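Local structure of adenylate cyclase-like protein (Chlamydia trachomatis, 4QO6) at residues Ile9-Asp14 with Leu58-Ser63; Ser151-Val156 with Arg180-Glu185. The protein is a structural component of the inner membrane ring of the type III secretion system, this chain being part of its extended periplasmic region. All coordinates share one frame; numbering follows the deposited sequence. Where two conformers were deposited one is given.

Contact 1 of 2, residues Ile9-Asp14 with Leu58-Ser63; sequences IDLIHD and LSFVKS
Lys62 NZ donates to Ser59 O at 2.7 Å, nearly in line with the carbonyl bond, and this oxygen belongs to the turn that carries Phe60 to Leu11. A type I beta turn from Leu58 to Val61 supplies the backbone of this loop, closed by Val61 N on Leu58 O at 3.2 Å. Phe60 CG stands between the backbone N and the carbonyl carbon (chi1 54°), and this torsion carries the ring across to helix 10-19. There the branch point of Leu11 rests over the ring: CG lies 3.5 Å from the ring centroid and only 4° off the normal, a CH-pi contact. The two methyls spread over the CB end of the ring, CD2 nearer Phe60 CD1 and CD1 nearer Phe60 CD2. Leu58 CB covers the opposite face, displaced toward the rim, so one ring is sandwiched between leucines from both segments. Asp14 comes in at the edge. Its CB sits in the ring plane, 3.7 Å from CZ of Phe60, and its carboxylate is turned 29° from that plane. OD2 lies near the ring plane, 3.7 Å from Phe60 CE2, a loose approach to the rim that may be mildly favourable electrostatically. In all, 208 Å² is buried, and the touching residues remain partly exposed, which marks a surface contact. Lys62 and Ser63 pair by backbone bonds with Gly34 and Leu36 where strand 63-70 begins. The loop leaving helix 45-56 thereby docks on the first helix of an alpha-beta-beta-alpha-beta unit, the topology of the BON-related PD1 domain.

Contact 2 of 2, residues Ser151-Val156 with Arg180-Glu185; sequences SGFANV and RTVVQE
The edge of the Phe153 ring receives Val182 CG2 near the ring plane, the methyl lying 3.8 Å from Phe153 CE2. Phe153 also pairs edge-to-face with Phe179, one turn back from Val182 on helix 176-187, and Lys178 of the same helix touches it as well. Phe153 CG is anti to its own carbonyl carbon, beside the backbone N (chi1 -70°), which swings the ring from the loop toward the helix. Val182 puts CG2 in the corresponding place, anti to its carbonyl carbon, and that single methyl makes the whole crossing contact. It is shared with Ser151: CG2 of Val182 is 3.4 Å from Ser151 OG and 3.6 Å from Ser151 CB, a van der Waals approach of the hydroxymethyl group to an apolar methyl. The nearest CA atoms, those of Ser151 and Val182, are 7.2 Å apart. The area buried between the segments is modest, 118 Å², yet Phe153 and Val182 are both buried, since Phe153 also touches Ile171 of strand 164-172 and Val182 touches Leu148 of helix 137-150. Gly152, with phi 97°, is the first residue to leave helical angles after helix 137-150, in a Schellman motif. Val156 N then bonds to Phe153 O at 2.9 Å, turning the chain toward strand 157-161. The outcome is that the loop following a Schellman motif packs against the second helix beside the sheet, as expected of the alpha-beta-beta-alpha-beta BON domain.

Overall arrangement
From the N terminus, helix 10-19 is met by the loop 58-63 after a hairpin and helix 45-56, so contact 1 closes most of the first domain on itself. The chain then passes through a middle domain, with strands 92-95, 100-107 and 130-136, before contact 2 opens. There the loop after helix 137-150 meets helix 176-187, closing the loop that contains strands 157-161 and 164-172. The contacts follow in series, neither nested nor crossing. Their centres are 66 Å apart on opposite sides of the chain's centre, with nearest atoms about 51 Å apart: each ties elements within its own domain of an extended chain.

Contact 1 of 2, residues Ile9-Asp14 with Leu58-Ser63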
ATOM      1  N   ILE A   9      17.650 -38.590 -14.214  1.00 51.60           N
ATOM      2  CA  ILE A   9      17.441 -37.308 -14.968  1.00 55.10           C
ATOM      3  C   ILE A   9      15.967 -37.057 -15.310  1.00 50.11           C
ATOM      4  O   ILE A   9      15.508 -35.912 -15.271  1.00 48.52           O
ATOM      5  CB  ILE A   9      18.226 -37.209 -16.295  1.00 66.41           C
ATOM      6  CG1 ILE A   9      19.541 -38.018 -16.266  1.00 78.76           C
ATOM      7  CG2 ILE A   9      18.464 -35.728 -16.635  1.00 69.57           C
ATOM      8  CD1 ILE A   9      20.155 -38.225 -17.648  1.00 81.50           C
ATOM      9  N   ASP A  10      15.251 -38.126 -15.685  0.50 47.40           N
ATOM     10  CA  ASP A  10      13.784 -38.094 -15.779  0.50 44.68           C
ATOM     11  C   ASP A  10      13.198 -37.763 -14.409  0.50 41.71           C
ATOM     12  O   ASP A  10      12.144 -37.135 -14.328  0.50 41.58           O
ATOM     13  CB  ASP A  10      13.201 -39.418 -16.321  0.50 42.71           C
ATOM     14  CG  ASP A  10      13.059 -40.503 -15.252  0.50 40.58           C
ATOM     15  OD1 ASP A  10      14.074 -41.045 -14.784  0.50 38.29           O
ATOM     16  OD2 ASP A  10      11.916 -40.847 -14.905  0.50 45.81           O
ATOM     17  N   LEU A  11      13.904 -38.167 -13.349  1.00 36.93           N
ATOM     18  CA  LEU A  11      13.576 -37.759 -11.989  1.00 40.43           C
ATOM     19  C   LEU A  11      13.585 -36.242 -11.787  1.00 38.73           C
ATOM     20  O   LEU A  11      12.674 -35.690 -11.185  1.00 40.78           O
ATOM     21  CB  LEU A  11      14.544 -38.386 -11.002  1.00 46.86           C
ATOM     22  CG  LEU A  11      13.915 -39.640 -10.414  1.00 54.30           C
ATOM     23  CD1 LEU A  11      13.596 -40.680 -11.497  1.00 54.47           C
ATOM     24  CD2 LEU A  11      14.802 -40.186  -9.293  1.00 60.57           C
ATOM     25  N   ILE A  12      14.621 -35.584 -12.288  1.00 37.33           N
ATOM     26  CA  ILE A  12      14.740 -34.142 -12.184  1.00 38.08           C
ATOM     27  C   ILE A  12      13.608 -33.494 -12.937  1.00 35.71           C
ATOM     28  O   ILE A  12      12.921 -32.648 -12.343  1.00 33.59           O
ATOM     29  CB  ILE A  12      16.161 -33.635 -12.593  1.00 41.42           C
ATOM     30  CG1 ILE A  12      17.221 -34.205 -11.630  1.00 47.43           C
ATOM     31  CG2 ILE A  12      16.279 -32.126 -12.541  1.00 44.31           C
ATOM     32  CD1 ILE A  12      16.870 -34.177 -10.146  1.00 47.51           C
ATOM     33  N   HIS A  13      13.364 -33.937 -14.195  1.00 32.91           N
ATOM     34  CA  HIS A  13      12.285 -33.395 -14.985  0.50 29.73           C
ATOM     35  C   HIS A  13      10.907 -33.599 -14.325  1.00 29.61           C
ATOM     36  O   HIS A  13      10.068 -32.697 -14.366  1.00 33.29           O
ATOM     37  CB  HIS A  13      12.350 -33.946 -16.423  0.50 30.51           C
ATOM     38  CG  HIS A  13      13.392 -33.279 -17.266  0.50 30.11           C
ATOM     39  ND1 HIS A  13      14.676 -33.763 -17.392  0.50 31.00           N
ATOM     40  CD2 HIS A  13      13.347 -32.143 -18.004  0.50 31.81           C
ATOM     41  CE1 HIS A  13      15.377 -32.959 -18.173  0.50 30.84           C
ATOM     42  NE2 HIS A  13      14.592 -31.970 -18.563  0.50 30.91           N
ATOM     43  N   ASP A  14      10.679 -34.756 -13.714  1.00 26.15           N
ATOM     44  CA  ASP A  14       9.437 -35.013 -12.996  1.00 29.26           C
ATOM     45  C   ASP A  14       9.240 -34.078 -11.754  1.00 27.95           C
ATOM     46  O   ASP A  14       8.172 -33.521 -11.559  1.00 26.74           O
ATOM     47  CB  ASP A  14       9.378 -36.514 -12.521  1.00 35.77           C
ATOM     48  CG  ASP A  14       9.107 -37.539 -13.679  1.00 38.92           C
ATOM     49  OD1 ASP A  14       9.094 -37.159 -14.880  1.00 46.06           O
ATOM     50  OD2 ASP A  14       8.891 -38.728 -13.364  1.00 41.36           O
ATOM     51  N   LEU A  58       4.892 -38.764  -6.575  1.00 32.95           N
ATOM     52  CA  LEU A  58       5.987 -39.193  -7.403  1.00 31.99           C
ATOM     53  C   LEU A  58       6.478 -40.487  -6.772  1.00 34.86           C
ATOM     54  O   LEU A  58       6.724 -40.537  -5.572  1.00 34.79           O
ATOM     55  CB  LEU A  58       7.073 -38.139  -7.477  1.00 29.35           C
ATOM     56  CG  LEU A  58       6.648 -36.811  -8.045  1.00 29.07           C
ATOM     57  CD1 LEU A  58       7.710 -35.768  -7.778  1.00 28.25           C
ATOM     58  CD2 LEU A  58       6.396 -36.926  -9.543  1.00 32.84           C
ATOM     59  N   SER A  59       6.513 -41.566  -7.544  1.00 36.47           N
ATOM     60  CA  SER A  59       6.775 -42.904  -6.929  1.00 40.02           C
ATOM     61  C   SER A  59       8.175 -43.035  -6.346  1.00 35.49           C
ATOM     62  O   SER A  59       8.373 -43.783  -5.406  1.00 38.38           O
ATOM     63  CB  SER A  59       6.536 -44.039  -7.934  1.00 41.05           C
ATOM     64  OG  SER A  59       7.189 -43.759  -9.166  1.00 40.32           O
ATOM     65  N   PHE A  60       9.140 -42.275  -6.883  1.00 34.62           N
ATOM     66  CA  PHE A  60      10.542 -42.301  -6.377  1.00 34.06           C
ATOM     67  C   PHE A  60      10.807 -41.445  -5.107  1.00 33.08           C
ATOM     68  O   PHE A  60      11.908 -41.460  -4.544  1.00 37.67           O
ATOM     69  CB  PHE A  60      11.508 -41.912  -7.508  1.00 33.28           C
ATOM     70  CG  PHE A  60      11.186 -40.595  -8.168  1.00 33.00           C
ATOM     71  CD1 PHE A  60      11.620 -39.410  -7.621  1.00 33.69           C
ATOM     72  CD2 PHE A  60      10.461 -40.550  -9.337  1.00 33.62           C
ATOM     73  CE1 PHE A  60      11.335 -38.206  -8.222  1.00 34.99           C
ATOM     74  CE2 PHE A  60      10.140 -39.346  -9.936  1.00 34.44           C
ATOM     75  CZ  PHE A  60      10.590 -38.170  -9.390  1.00 33.71           C
ATOM     76  N   VAL A  61       9.794 -40.707  -4.657  1.00 31.49           N
ATOM     77  CA  VAL A  61       9.902 -39.850  -3.486  1.00 31.80           C
ATOM     78  C   VAL A  61       9.267 -40.612  -2.336  1.00 32.60           C
ATOM     79  O   VAL A  61       8.049 -40.909  -2.363  1.00 32.47           O
ATOM     80  CB  VAL A  61       9.228 -38.472  -3.700  1.00 29.34           C
ATOM     81  CG1 VAL A  61       9.122 -37.715  -2.389  1.00 28.31           C
ATOM     82  CG2 VAL A  61      10.029 -37.648  -4.719  1.00 28.37           C
ATOM     83  N   LYS A  62      10.116 -40.940  -1.364  1.00 30.40           N
ATOM     84  CA  LYS A  62       9.752 -41.732  -0.207  1.00 34.56           C
ATOM     85  C   LYS A  62       9.417 -40.853   0.938  1.00 38.21           C
ATOM     86  O   LYS A  62       8.491 -41.193   1.701  1.00 43.04           O
ATOM     87  CB  LYS A  62      10.891 -42.637   0.213  1.00 37.85           C
ATOM     88  CG  LYS A  62      11.379 -43.569  -0.886  1.00 43.06           C
ATOM     89  CD  LYS A  62      10.248 -44.455  -1.394  1.00 48.09           C
ATOM     90  CE  LYS A  62      10.615 -45.143  -2.705  1.00 51.11           C
ATOM     91  NZ  LYS A  62       9.362 -45.436  -3.447  1.00 51.20           N
ATOM     92  N   SER A  63      10.147 -39.742   1.095  1.00 31.85           N
ATOM     93  CA  SER A  63       9.742 -38.763   2.099  1.00 32.40           C
ATOM     94  C   SER A  63       9.945 -37.315   1.653  1.00 28.24           C
ATOM     95  O   SER A  63      10.726 -37.032   0.736  1.00 23.74           O
ATOM     96  CB  SER A  63      10.494 -39.008   3.402  1.00 34.23           C
ATOM     97  OG  SER A  63      11.834 -38.624   3.261  1.00 37.61           O
TER

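Contact 2 of 2, residues Ser151-Val156 with Arg180-Glu185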
ATOM      1  N   SER A 151       0.362  27.341  -8.853  1.00 39.13           N
ATOM      2  CA  SER A 151      -0.760  27.696  -9.673  1.00 38.18           C
ATOM      3  C   SER A 151      -1.341  29.098  -9.398  1.00 34.05           C
ATOM      4  O   SER A 151      -2.209  29.519 -10.115  1.00 36.18           O
ATOM      5  CB  SER A 151      -1.838  26.636  -9.515  1.00 40.52           C
ATOM      6  OG  SER A 151      -1.712  25.674 -10.550  1.00 47.08           O
ATOM      7  N   GLY A 152      -0.852  29.796  -8.394  1.00 34.33           N
ATOM      8  CA  GLY A 152      -1.379  31.095  -8.007  1.00 40.88           C
ATOM      9  C   GLY A 152      -2.387  31.079  -6.841  1.00 46.52           C
ATOM     10  O   GLY A 152      -3.167  32.037  -6.697  1.00 41.83           O
ATOM     11  N   PHE A 153      -2.350  30.034  -5.987  1.00 38.21           N
ATOM     12  CA  PHE A 153      -3.372  29.824  -4.963  1.00 33.98           C
ATOM     13  C   PHE A 153      -2.791  29.606  -3.584  1.00 35.17           C
ATOM     14  O   PHE A 153      -3.170  28.681  -2.866  1.00 32.22           O
ATOM     15  CB  PHE A 153      -4.296  28.665  -5.368  1.00 32.84           C
ATOM     16  CG  PHE A 153      -5.198  28.988  -6.548  1.00 31.32           C
ATOM     17  CD1 PHE A 153      -6.143  30.007  -6.462  1.00 33.30           C
ATOM     18  CD2 PHE A 153      -5.137  28.244  -7.741  1.00 34.29           C
ATOM     19  CE1 PHE A 153      -6.986  30.301  -7.562  1.00 33.41           C
ATOM     20  CE2 PHE A 153      -5.967  28.534  -8.838  1.00 33.54           C
ATOM     21  CZ  PHE A 153      -6.914  29.562  -8.735  1.00 31.73           C
ATOM     22  N   ALA A 154      -1.926  30.521  -3.167  1.00 36.81           N
ATOM     23  CA  ALA A 154      -1.204  30.387  -1.906  1.00 40.56           C
ATOM     24  C   ALA A 154      -1.732  30.768  -0.486  1.00 42.03           C
ATOM     25  O   ALA A 154      -1.164  30.209   0.438  1.00 49.31           O
ATOM     26  CB  ALA A 154       0.168  31.046  -2.077  1.00 36.53           C
ATOM     27  N   ASN A 155      -2.718  31.623  -0.159  1.00 50.73           N
ATOM     28  CA  ASN A 155      -4.063  31.799  -0.695  1.00 51.36           C
ATOM     29  C   ASN A 155      -4.985  30.639  -0.123  1.00 52.44           C
ATOM     30  O   ASN A 155      -5.493  30.744   1.005  1.00 54.45           O
ATOM     31  CB  ASN A 155      -4.042  31.968  -2.216  1.00 48.97           C
ATOM     32  CG  ASN A 155      -5.271  32.652  -2.749  1.00 56.15           C
ATOM     33  OD1 ASN A 155      -6.167  33.023  -1.994  1.00 50.42           O
ATOM     34  ND2 ASN A 155      -5.337  32.804  -4.076  1.00 64.17           N
ATOM     35  N   VAL A 156      -5.151  29.544  -0.863  1.00 43.95           N
ATOM     36  CA  VAL A 156      -5.862  28.339  -0.410  1.00 40.13           C
ATOM     37  C   VAL A 156      -4.997  27.408   0.436  1.00 42.39           C
ATOM     38  O   VAL A 156      -3.825  27.105   0.083  1.00 42.55           O
ATOM     39  CB  VAL A 156      -6.350  27.556  -1.620  1.00 37.27           C
ATOM     40  CG1 VAL A 156      -7.073  26.261  -1.226  1.00 35.85           C
ATOM     41  CG2 VAL A 156      -7.225  28.461  -2.460  1.00 36.86           C
ATOM     42  N   ARG A 180     -11.029  25.130 -10.502  1.00 47.66           N
ATOM     43  CA  ARG A 180     -11.625  23.836 -10.851  1.00 51.15           C
ATOM     44  C   ARG A 180     -10.612  22.900 -11.522  1.00 52.12           C
ATOM     45  O   ARG A 180     -10.590  21.699 -11.285  1.00 51.53           O
ATOM     46  CB  ARG A 180     -12.777  24.098 -11.808  1.00 57.74           C
ATOM     47  CG  ARG A 180     -13.570  22.878 -12.246  1.00 66.33           C
ATOM     48  CD  ARG A 180     -14.998  23.256 -12.643  1.00 73.87           C
ATOM     49  NE  ARG A 180     -15.639  24.148 -11.648  1.00 78.11           N
ATOM     50  CZ  ARG A 180     -16.063  25.402 -11.863  1.00 73.28           C
ATOM     51  NH1 ARG A 180     -15.957  25.973 -13.059  1.00 74.40           N
ATOM     52  NH2 ARG A 180     -16.612  26.097 -10.867  1.00 66.70           N
ATOM     53  N   THR A 181      -9.789  23.474 -12.386  1.00 54.60           N
ATOM     54  CA  THR A 181      -8.720  22.753 -13.071  1.00 51.77           C
ATOM     55  C   THR A 181      -7.636  22.339 -12.070  1.00 52.55           C
ATOM     56  O   THR A 181      -7.237  21.179 -12.029  1.00 56.24           O
ATOM     57  CB  THR A 181      -8.163  23.637 -14.222  1.00 51.28           C
ATOM     58  OG1 THR A 181      -9.173  23.730 -15.234  1.00 52.68           O
ATOM     59  CG2 THR A 181      -6.869  23.093 -14.833  1.00 49.45           C
ATOM     60  N   VAL A 182      -7.179  23.281 -11.249  1.00 46.41           N
ATOM     61  CA  VAL A 182      -6.212  22.969 -10.228  1.00 45.56           C
ATOM     62  C   VAL A 182      -6.716  21.865  -9.282  1.00 48.93           C
ATOM     63  O   VAL A 182      -5.927  21.009  -8.848  1.00 48.75           O
ATOM     64  CB  VAL A 182      -5.844  24.212  -9.421  1.00 43.40           C
ATOM     65  CG1 VAL A 182      -5.086  23.856  -8.150  1.00 43.46           C
ATOM     66  CG2 VAL A 182      -5.025  25.151 -10.286  1.00 47.15           C
ATOM     67  N   VAL A 183      -8.003  21.877  -8.954  1.00 44.91           N
ATOM     68  CA  VAL A 183      -8.543  20.829  -8.095  1.00 45.54           C
ATOM     69  C   VAL A 183      -8.547  19.460  -8.785  1.00 44.79           C
ATOM     70  O   VAL A 183      -8.203  18.480  -8.160  1.00 41.51           O
ATOM     71  CB  VAL A 183      -9.914  21.212  -7.516  1.00 47.04           C
ATOM     72  CG1 VAL A 183     -10.607  20.023  -6.865  1.00 45.72           C
ATOM     73  CG2 VAL A 183      -9.725  22.332  -6.488  1.00 49.77           C
ATOM     74  N   GLN A 184      -8.920  19.383 -10.058  1.00 53.24           N
ATOM     75  CA  GLN A 184      -8.839  18.110 -10.795  1.00 58.15           C
ATOM     76  C   GLN A 184      -7.457  17.479 -10.663  1.00 57.17           C
ATOM     77  O   GLN A 184      -7.323  16.294 -10.373  1.00 56.76           O
ATOM     78  CB  GLN A 184      -9.148  18.312 -12.282  1.00 63.61           C
ATOM     79  CG  GLN A 184     -10.627  18.402 -12.582  1.00 70.68           C
ATOM     80  CD  GLN A 184     -11.377  17.214 -12.014  1.00 80.06           C
ATOM     81  OE1 GLN A 184     -10.949  16.062 -12.168  1.00 85.76           O
ATOM     82  NE2 GLN A 184     -12.488  17.482 -11.332  1.00 80.00           N
ATOM     83  N   GLU A 185      -6.439  18.299 -10.855  1.00 56.79           N
ATOM     84  CA  GLU A 185      -5.056  17.854 -10.853  1.00 57.84           C
ATOM     85  C   GLU A 185      -4.578  17.394  -9.465  1.00 57.67           C
ATOM     86  O   GLU A 185      -3.792  16.446  -9.371  1.00 59.31           O
ATOM     87  CB  GLU A 185      -4.152  18.968 -11.419  1.00 59.42           C
ATOM     88  CG  GLU A 185      -4.463  19.319 -12.880  1.00 64.50           C
ATOM     89  CD  GLU A 185      -3.770  20.587 -13.389  1.00 68.63           C
ATOM     90  OE1 GLU A 185      -3.002  21.239 -12.636  1.00 60.69           O
ATOM     91  OE2 GLU A 185      -4.008  20.931 -14.572  1.00 76.31           O
TER